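Local coordinates for type III secretion system effector protein ExoU (Pseudomonas fluorescens, PDB 4QMK) that acts as a patatin-like phospholipase toxin delivered by type III secretion, and localises to the plasma membrane through a domain that binds phosphatidylinositol 4,5-bisphosphate, at the interface of chains A and B. Coordinates in Å, arbitrary orientation; residue numbers count along the deposited sequence, not the author numbering. Chains: chain A/B, Type III secretion system effector protein ExoU.

Contact 1: the interface of chains A and B. Residues chain A 144, 148, 151-152, 155, 169, 173; chain B 155, 159, 169, 173.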
# COMPACT_ATOMS: atom_id res chain seq x y z
N TRP A 144 9.54 -1.49 -21.73
CA TRP A 144 9.48 -0.27 -20.97
C TRP A 144 10.68 -0.11 -20.04
O TRP A 144 11.20 1.00 -19.85
CB TRP A 144 8.21 -0.20 -20.16
CG TRP A 144 8.11 1.03 -19.38
CD1 TRP A 144 7.66 2.23 -19.81
CD2 TRP A 144 8.46 1.19 -18.01
NE1 TRP A 144 7.71 3.16 -18.79
CE2 TRP A 144 8.20 2.54 -17.67
CE3 TRP A 144 8.94 0.33 -17.04
CZ2 TRP A 144 8.41 3.05 -16.39
CZ3 TRP A 144 9.18 0.84 -15.76
CH2 TRP A 144 8.92 2.19 -15.45
N ALA A 148 12.85 3.31 -20.06
CA ALA A 148 12.63 4.15 -18.88
C ALA A 148 13.75 4.15 -17.84
O ALA A 148 13.69 4.90 -16.85
CB ALA A 148 11.35 3.71 -18.22
N GLU A 151 15.35 7.77 -16.56
CA GLU A 151 14.40 8.49 -15.71
C GLU A 151 14.32 7.85 -14.30
O GLU A 151 14.41 8.54 -13.27
CB GLU A 151 13.01 8.47 -16.38
CG GLU A 151 12.79 9.40 -17.59
CD GLU A 151 13.38 8.92 -18.93
OE1 GLU A 151 13.53 7.70 -19.12
OE2 GLU A 151 13.68 9.78 -19.81
N LEU A 152 14.20 6.54 -14.26
CA LEU A 152 14.07 5.85 -13.00
C LEU A 152 15.26 5.99 -12.08
O LEU A 152 15.11 6.00 -10.84
CB LEU A 152 13.82 4.37 -13.22
CG LEU A 152 12.39 4.04 -13.55
CD1 LEU A 152 12.27 2.58 -13.92
CD2 LEU A 152 11.50 4.39 -12.37
N LEU A 155 15.21 9.71 -10.59
CA LEU A 155 14.15 9.95 -9.65
C LEU A 155 14.45 9.34 -8.30
O LEU A 155 14.56 10.06 -7.29
CB LEU A 155 12.85 9.43 -10.20
CG LEU A 155 12.22 10.27 -11.32
CD1 LEU A 155 11.14 9.45 -12.00
CD2 LEU A 155 11.64 11.57 -10.81
N LEU A 169 9.04 1.79 -6.35
CA LEU A 169 8.61 2.54 -7.50
C LEU A 169 8.03 1.65 -8.58
O LEU A 169 7.03 1.99 -9.14
CB LEU A 169 9.77 3.27 -8.12
CG LEU A 169 9.76 4.77 -8.05
CD1 LEU A 169 10.79 5.31 -9.03
CD2 LEU A 169 8.37 5.30 -8.42
N LEU A 173 4.50 1.59 -10.59
CA LEU A 173 4.54 1.96 -12.02
C LEU A 173 4.15 0.80 -12.93
O LEU A 173 3.71 1.02 -14.05
CB LEU A 173 5.93 2.44 -12.45
CG LEU A 173 6.37 3.78 -11.86
CD1 LEU A 173 7.74 4.16 -12.35
CD2 LEU A 173 5.35 4.83 -12.21
N LEU B 155 8.24 9.97 -17.44
CA LEU B 155 7.98 8.70 -16.82
C LEU B 155 6.49 8.31 -16.87
O LEU B 155 6.14 7.22 -17.35
CB LEU B 155 8.49 8.71 -15.39
CG LEU B 155 8.64 7.32 -14.78
CD1 LEU B 155 9.92 6.69 -15.28
CD2 LEU B 155 8.65 7.42 -13.27
N LEU B 159 4.19 4.88 -19.64
CA LEU B 159 3.83 3.59 -19.05
C LEU B 159 3.01 2.61 -19.95
O LEU B 159 2.09 3.02 -20.63
CB LEU B 159 3.09 3.84 -17.72
CG LEU B 159 3.86 4.67 -16.68
CD1 LEU B 159 3.07 4.82 -15.42
CD2 LEU B 159 5.18 4.01 -16.34
N LEU B 169 2.10 8.42 -8.12
CA LEU B 169 3.54 8.48 -8.18
C LEU B 169 4.13 9.31 -7.07
O LEU B 169 5.07 8.88 -6.44
CB LEU B 169 4.04 9.07 -9.48
CG LEU B 169 4.80 8.16 -10.41
CD1 LEU B 169 5.56 9.03 -11.40
CD2 LEU B 169 5.79 7.31 -9.63
N LEU B 173 6.80 8.55 -4.10
CA LEU B 173 8.13 9.24 -4.19
C LEU B 173 8.38 10.25 -3.07
O LEU B 173 9.51 10.54 -2.75
CB LEU B 173 8.28 9.99 -5.51
CG LEU B 173 8.37 9.11 -6.71
CD1 LEU B 173 8.55 9.94 -7.96
CD2 LEU B 173 9.51 8.13 -6.54
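A:Trp144 and B:Leu159 meet at one rim of the indole. The methyl carbon A:Ala148 CB, one helical turn on, lies 3.4 Å above one face of the A:Trp144 ring, offset toward the rim. From the other side of the ring plane comes B:Leu159. The methyl B:Leu159 CD2 reaches the benzo carbon A:Trp144 CZ2 at 3.4 Å and also touches NE1 and CE2. The two side chains run side by side and point the same way. B:Leu155 crosses the indole at about a right angle.

This is a leucine-rich, two-fold helical interface between copies of a patatin-like phospholipase. The pairing may or may not persist in solution. Helices 140-157 and 166-173 of both chains supply most of the contact.

B:Leu155 is wedged among the residues of chain A. The methyl B:Leu155 CD1 lies 3.7 Å from A:Glu151 CB and also touches A:Leu152. The other methyl, B:Leu155 CD2, reaches A:Leu155 CD1 and A:Leu173 CD1, each at 3.5 Å. A:Leu155 and B:Leu155 break the symmetry. B:Leu155 has CG anti to the backbone N (chi1 -164°), while A:Leu155 has CG anti to the carbonyl carbon (chi1 -74°). The difference probably lets both fit near the two-fold axis. The methyls A:Leu169 CD2 and B:Leu169 CD2 touch at 3.5 Å, the side chains crossing at a slant. A:Leu173 CD2 packs against B:Leu169, and B:Leu173 CD2 against A:Leu169.

Contact 2: the interface of chains A and B. Residues chain A 155, 158-160, 636; chain B 140-141, 144, 173-174.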
# COMPACT_ATOMS: atom_id res chain seq x y z
N LEU A 155 15.21 9.71 -10.59
CA LEU A 155 14.15 9.95 -9.65
C LEU A 155 14.45 9.34 -8.30
O LEU A 155 14.56 10.06 -7.29
CB LEU A 155 12.85 9.43 -10.20
CG LEU A 155 12.22 10.27 -11.32
CD1 LEU A 155 11.14 9.45 -12.00
CD2 LEU A 155 11.64 11.57 -10.81
N SER A 158 17.44 10.74 -6.15
CA SER A 158 17.36 12.17 -5.85
C SER A 158 16.30 12.58 -4.82
O SER A 158 16.12 13.75 -4.59
CB SER A 158 16.97 12.90 -7.13
OG SER A 158 15.60 12.64 -7.45
N LEU A 159 15.61 11.62 -4.23
CA LEU A 159 14.52 11.93 -3.32
C LEU A 159 14.95 12.67 -1.98
O LEU A 159 15.91 12.31 -1.30
CB LEU A 159 13.75 10.65 -3.01
CG LEU A 159 13.17 9.94 -4.25
CD1 LEU A 159 12.42 8.71 -3.83
CD2 LEU A 159 12.23 10.84 -5.02
N PRO A 160 14.21 13.73 -1.62
CA PRO A 160 14.54 14.43 -0.38
C PRO A 160 14.56 13.46 0.80
O PRO A 160 15.39 13.59 1.70
CB PRO A 160 13.42 15.44 -0.23
CG PRO A 160 12.28 14.90 -1.06
CD PRO A 160 12.91 14.15 -2.19
N PHE A 636 20.29 15.72 -11.30
CA PHE A 636 20.70 14.59 -10.45
C PHE A 636 21.88 13.75 -10.96
O PHE A 636 21.76 12.52 -11.12
CB PHE A 636 19.48 13.70 -10.13
CG PHE A 636 18.27 14.48 -9.69
CD1 PHE A 636 18.34 15.33 -8.58
CD2 PHE A 636 17.07 14.39 -10.39
CE1 PHE A 636 17.22 16.06 -8.17
CE2 PHE A 636 15.95 15.12 -9.99
CZ PHE A 636 16.02 15.95 -8.88
N PRO B 140 12.77 21.58 0.90
CA PRO B 140 13.29 20.57 -0.04
C PRO B 140 12.25 19.88 -0.94
O PRO B 140 12.50 19.69 -2.13
CB PRO B 140 13.99 19.56 0.89
CG PRO B 140 14.11 20.23 2.22
CD PRO B 140 12.98 21.20 2.30
N VAL B 141 11.09 19.50 -0.39
CA VAL B 141 10.07 18.84 -1.20
C VAL B 141 9.61 19.69 -2.37
O VAL B 141 9.56 19.23 -3.50
CB VAL B 141 8.86 18.44 -0.36
CG1 VAL B 141 7.69 18.02 -1.24
CG2 VAL B 141 9.26 17.32 0.59
N TRP B 144 12.44 19.89 -4.87
CA TRP B 144 12.52 18.68 -5.65
C TRP B 144 11.47 18.67 -6.77
O TRP B 144 11.74 18.23 -7.87
CB TRP B 144 12.31 17.45 -4.75
CG TRP B 144 12.37 16.16 -5.48
CD1 TRP B 144 13.45 15.49 -5.80
CD2 TRP B 144 11.25 15.43 -6.02
NE1 TRP B 144 13.12 14.35 -6.51
CE2 TRP B 144 11.76 14.31 -6.66
CE3 TRP B 144 9.88 15.64 -6.03
CZ2 TRP B 144 10.95 13.37 -7.29
CZ3 TRP B 144 9.05 14.69 -6.65
CH2 TRP B 144 9.60 13.58 -7.29
N LEU B 173 6.80 8.55 -4.10
CA LEU B 173 8.13 9.24 -4.19
C LEU B 173 8.38 10.25 -3.07
O LEU B 173 9.51 10.54 -2.75
CB LEU B 173 8.28 9.99 -5.51
CG LEU B 173 8.37 9.11 -6.71
CD1 LEU B 173 8.55 9.94 -7.96
CD2 LEU B 173 9.51 8.13 -6.54
N LEU B 174 7.32 10.79 -2.51
CA LEU B 174 7.46 11.81 -1.48
C LEU B 174 6.71 11.45 -0.19
O LEU B 174 5.84 12.20 0.24
CB LEU B 174 6.92 13.14 -2.01
CG LEU B 174 7.64 13.73 -3.20
CD1 LEU B 174 6.94 15.01 -3.63
CD2 LEU B 174 9.08 14.01 -2.87
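B:Trp144 lies against A:Ser158, A:Leu159 and A:Pro160. From CB, the indole swings out with CG anti to the backbone N (chi1 180°), and this carries it from its helix toward chain A. CG packs against A:Pro160 CD. B:Trp144 CD1 lies 3.4 Å from the backbone oxygen A:Ser158 O. It also meets the proline CD. Next comes the indole nitrogen. B:Trp144 NE1 donates a hydrogen bond to the hydroxyl A:Ser158 OG at 3.2 Å. The bond is fairly straight, 163° at the hydrogen, and the oxygen sits at the ring edge, only 2° out of plane. CE2 and CZ2 run along the side chain of A:Leu159, and A:Leu159 CD2 is 3.6 Å from B:Trp144 CZ2. B:Trp144 CZ2 also meets A:Leu155 CD2 at 4.0 Å.

One face of the B:Trp144 indole carries A:Pro160 CD, 3.8 Å above the plane, with B:Leu174 CD2 on the same face. A:Pro160 CG also meets B:Leu174 CD2 at 3.8 Å. A:Phe636 CZ touches the pyrrole carbon B:Trp144 CD1 at 4.0 Å. The A:Phe636 ring itself rests over A:Ser158 CB.

A:Ser158 OG in turn donates to the carbonyl oxygen A:Leu155 O at 2.8 Å. This second bond helps fix the hydroxyl that receives the indole N-H.

The site joins the start of helix 140-157 and the end of helix 166-173 in chain B to the loop that follows helix 140-157 in chain A. A:Phe636, from the ExoU C-terminal family region, covers one flank.

Contact 3: the interface of chains A and B. Residues chain A 151, 154-155, 635; chain B 151, 154.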
# COMPACT_ATOMS: atom_id res chain seq x y z
N GLU A 151 15.35 7.77 -16.56
CA GLU A 151 14.40 8.49 -15.71
C GLU A 151 14.32 7.85 -14.30
O GLU A 151 14.41 8.54 -13.27
CB GLU A 151 13.01 8.47 -16.38
CG GLU A 151 12.79 9.40 -17.59
CD GLU A 151 13.38 8.92 -18.93
OE1 GLU A 151 13.53 7.70 -19.12
OE2 GLU A 151 13.68 9.78 -19.81
N LYS A 154 17.44 8.54 -11.99
CA LYS A 154 17.46 9.88 -11.45
C LYS A 154 16.46 10.04 -10.30
O LYS A 154 16.81 10.42 -9.17
CB LYS A 154 17.18 10.88 -12.55
CG LYS A 154 18.40 11.19 -13.35
CD LYS A 154 18.07 11.66 -14.75
CE LYS A 154 19.36 12.04 -15.47
NZ LYS A 154 19.14 12.13 -16.94
N LEU A 155 15.21 9.71 -10.59
CA LEU A 155 14.15 9.95 -9.65
C LEU A 155 14.45 9.34 -8.30
O LEU A 155 14.56 10.06 -7.29
CB LEU A 155 12.85 9.43 -10.20
CG LEU A 155 12.22 10.27 -11.32
CD1 LEU A 155 11.14 9.45 -12.00
CD2 LEU A 155 11.64 11.57 -10.81
N PRO A 635 19.20 16.78 -14.60
CA PRO A 635 19.21 16.89 -13.14
C PRO A 635 19.66 15.58 -12.46
O PRO A 635 19.43 14.49 -13.00
CB PRO A 635 17.73 17.15 -12.79
CG PRO A 635 17.14 17.70 -14.03
CD PRO A 635 17.84 16.98 -15.13
N GLU B 151 11.42 14.94 -15.66
CA GLU B 151 11.59 13.51 -15.43
C GLU B 151 10.24 12.84 -15.11
O GLU B 151 9.89 11.83 -15.69
CB GLU B 151 12.61 13.26 -14.30
CG GLU B 151 14.02 12.99 -14.75
CD GLU B 151 14.42 13.78 -15.97
OE1 GLU B 151 14.05 14.97 -16.06
OE2 GLU B 151 15.09 13.20 -16.84
N LYS B 154 7.86 12.61 -18.34
CA LYS B 154 8.23 11.54 -19.23
C LYS B 154 7.82 10.21 -18.67
O LYS B 154 7.12 9.42 -19.32
CB LYS B 154 9.74 11.58 -19.48
CG LYS B 154 10.06 12.60 -20.54
CD LYS B 154 11.45 13.18 -20.44
CE LYS B 154 11.66 14.14 -21.60
NZ LYS B 154 12.81 15.04 -21.36
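A:Glu151 and A:Lys154 come together with B:Glu151 and B:Lys154 around the two-fold axis, on helices 140-157. The apolar part of the contact is slight. B:Glu151 CB rests on the methyl A:Leu155 CD2 at 4.0 Å, the two side chains meeting at a slant. A:Pro635, from the C-terminal region, borders B:Glu151 on its carboxylate side.

Next come contacts between carboxylates and lysine chains. Both lysines are extended beyond CG and run past the opposite glutamate. A:Lys154 CD lies 3.9 Å from B:Glu151 OE2, and B:Lys154 CD lies 4.1 Å from A:Glu151 OE2. A:Glu151 and B:Lys154 cross at about a right angle. Both glutamates are bent at chi2 (78° in A:Glu151, 36° in B:Glu151), and their carboxylates lie alongside the lysine chains.

The remaining relations are electrostatic and at longer range; no salt bridge forms. A:Lys154 NZ stands 4.2 Å from B:Glu151 OE2, whereas B:Lys154 NZ is 5.5 Å from A:Glu151 OE2. The lysines may partly offset repulsion between the carboxylates. The like-charged oxygens A:Glu151 OE2 and B:Glu151 OE2 are 4.7 Å apart.

The three contacts form one continuous interface. The C-alpha centres of contact 1 and contact 3 are about 8 Å apart, those of contact 2 and contact 3 about 10 Å, and those of contact 1 and contact 2 about 13 Å. A:Leu155 takes part in all three. A:Glu151 belongs to contacts 1 and 3, and B:Leu173 to contacts 1 and 2. Helix 140-157 of each chain runs through every contact. Because the interface is two-fold symmetric, contact 2 has a twin with the chains exchanged, part of which falls within contact 1. The dimer may be a crystal assembly.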